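Local structure of putative outer membrane protein (LpxR) (Salmonella typhimurium, 3FID) at residues Arg77-Ala81 with Ala132-Ile137. The protein is an outer-membrane lipid A deacylase, an enzyme that modifies lipopolysaccharide by removing acyl chains from its lipid A anchor. Residues are numbered along the deposited sequence.
Sequences RAFSA and AWQDQI
Buried packing sets the loop entering barrel strand 80-94, and its first residues, against the 3-10 turn and following residues between helix 114-125 and strand 140-157. Residues 77-79 are extended and enter the strand at S80; 132-134 are 3-10, with D135 N bonded to A132 O (3.0 Å), before Q136 and I137 extend. F79 lies opposite Q136 (CA-CA 4.8 Å), and I137 N donates to F79 O (3.0 Å). A water accepts from F79 N (3.0 Å) and donates to A132 O (2.8 Å), bridging the backbones. F79 CD1 lies 3.4 Å from W133 CE2; the F79 ring and the five-membered ring of W133 meet obliquely (planes at 31°), while F79 CB sits 3.7 Å above the centroid of the six-membered ring, a CH-pi contact. W133 NE1 hydrogen-bonds Q118 OE1 of helix 114-125. A78 CB meets I137 CD1 at 3.7 Å. With the F79 side chain about 6 Å from that of zinc-binding T34, this is a strand entrance packed against an inter-strand loop of an antiparallel outer-membrane beta-barrel.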
loop_
_atom_site.group_PDB
_atom_site.type_symbol
_atom_site.label_atom_id
_atom_site.label_comp_id
_atom_site.label_asym_id
_atom_site.label_seq_id
_atom_site.Cartn_x
_atom_site.Cartn_y
_atom_site.Cartn_z
ATOM N N ARG A 77 15.159 -0.995 10.570
ATOM C CA ARG A 77 13.902 -0.613 11.191
ATOM C C ARG A 77 13.564 -1.564 12.339
ATOM O O ARG A 77 13.875 -2.759 12.306
ATOM C CB ARG A 77 12.749 -0.494 10.158
ATOM C CG ARG A 77 12.339 -1.765 9.508
ATOM C CD ARG A 77 11.705 -1.489 8.119
ATOM N NE ARG A 77 10.598 -0.569 8.190
ATOM C CZ ARG A 77 10.200 0.236 7.206
ATOM N NH1 ARG A 77 10.859 0.310 6.045
ATOM N NH2 ARG A 77 9.174 1.035 7.421
ATOM N N ALA A 78 12.946 -1.006 13.374
ATOM C CA ALA A 78 12.371 -1.792 14.449
ATOM C C ALA A 78 11.089 -2.468 13.950
ATOM O O ALA A 78 10.483 -1.985 12.987
ATOM C CB ALA A 78 12.012 -0.858 15.595
ATOM N N PHE A 79 10.646 -3.530 14.633
ATOM C CA PHE A 79 9.273 -4.021 14.451
ATOM C C PHE A 79 8.269 -2.878 14.745
ATOM O O PHE A 79 8.432 -2.100 15.703
ATOM C CB PHE A 79 8.993 -5.255 15.329
ATOM C CG PHE A 79 9.532 -6.557 14.760
ATOM C CD1 PHE A 79 8.863 -7.220 13.719
ATOM C CD2 PHE A 79 10.694 -7.123 15.267
ATOM C CE1 PHE A 79 9.370 -8.425 13.184
ATOM C CE2 PHE A 79 11.223 -8.338 14.761
ATOM C CZ PHE A 79 10.577 -8.996 13.725
ATOM N N SER A 80 7.240 -2.759 13.913
ATOM C CA SER A 80 6.134 -1.830 14.179
ATOM C C SER A 80 4.855 -2.273 13.456
ATOM O O SER A 80 4.888 -3.114 12.573
ATOM C CB SER A 80 6.487 -0.373 13.789
ATOM O OG SER A 80 6.593 -0.235 12.372
ATOM N N ALA A 81 3.726 -1.706 13.851
ATOM C CA ALA A 81 2.501 -1.891 13.070
ATOM C C ALA A 81 1.652 -0.630 13.069
ATOM O O ALA A 81 1.724 0.199 13.983
ATOM C CB ALA A 81 1.689 -3.117 13.568
ATOM N N ALA A 132 12.009 -9.594 19.121
ATOM C CA ALA A 132 12.214 -8.122 19.097
ATOM C C ALA A 132 10.927 -7.316 19.016
ATOM O O ALA A 132 10.959 -6.090 19.027
ATOM C CB ALA A 132 13.217 -7.697 18.006
ATOM N N TRP A 133 9.781 -8.003 18.952
ATOM C CA TRP A 133 8.501 -7.333 19.145
ATOM C C TRP A 133 8.430 -6.645 20.522
ATOM O O TRP A 133 7.716 -5.687 20.680
ATOM C CB TRP A 133 7.331 -8.312 18.942
ATOM C CG TRP A 133 6.904 -8.432 17.512
ATOM C CD1 TRP A 133 7.028 -9.533 16.691
ATOM C CD2 TRP A 133 6.249 -7.419 16.732
ATOM N NE1 TRP A 133 6.498 -9.254 15.445
ATOM C CE2 TRP A 133 6.013 -7.969 15.441
ATOM C CE3 TRP A 133 5.828 -6.112 17.004
ATOM C CZ2 TRP A 133 5.378 -7.242 14.405
ATOM C CZ3 TRP A 133 5.205 -5.379 15.977
ATOM C CH2 TRP A 133 5.002 -5.953 14.678
ATOM N N GLN A 134 9.201 -7.127 21.509
ATOM C CA GLN A 134 9.272 -6.492 22.838
ATOM C C GLN A 134 9.884 -5.100 22.737
ATOM O O GLN A 134 9.635 -4.250 23.584
ATOM C CB GLN A 134 10.071 -7.372 23.858
ATOM C CG GLN A 134 11.538 -7.598 23.523
ATOM C CD GLN A 134 12.261 -8.608 24.454
ATOM O OE1 GLN A 134 11.970 -8.692 25.661
ATOM N NE2 GLN A 134 13.216 -9.355 23.894
ATOM N N ASP A 135 10.713 -4.895 21.713
ATOM C CA ASP A 135 11.376 -3.606 21.495
ATOM C C ASP A 135 10.773 -2.851 20.290
ATOM O O ASP A 135 11.455 -2.071 19.617
ATOM C CB ASP A 135 12.903 -3.841 21.350
ATOM C CG ASP A 135 13.715 -2.577 21.545
ATOM O OD1 ASP A 135 13.253 -1.663 22.264
ATOM O OD2 ASP A 135 14.836 -2.523 20.992
ATOM N N GLN A 136 9.483 -3.096 20.006
ATOM C CA GLN A 136 8.786 -2.408 18.899
ATOM C C GLN A 136 8.678 -0.894 19.098
ATOM O O GLN A 136 8.906 -0.393 20.200
ATOM C CB GLN A 136 7.402 -3.046 18.654
ATOM C CG GLN A 136 6.321 -2.815 19.745
ATOM C CD GLN A 136 5.010 -3.481 19.355
ATOM O OE1 GLN A 136 4.439 -3.151 18.330
ATOM N NE2 GLN A 136 4.547 -4.439 20.164
ATOM N N ILE A 137 8.337 -0.164 18.028
ATOM C CA ILE A 137 8.041 1.266 18.122
ATOM C C ILE A 137 6.883 1.534 19.088
ATOM O O ILE A 137 5.858 0.870 19.032
ATOM C CB ILE A 137 7.759 1.912 16.716
ATOM C CG1 ILE A 137 8.960 1.683 15.761
ATOM C CG2 ILE A 137 7.427 3.400 16.839
ATOM C CD1 ILE A 137 10.312 2.331 16.200
HETATM O O HOH W 1 11.872 -4.057 17.321
#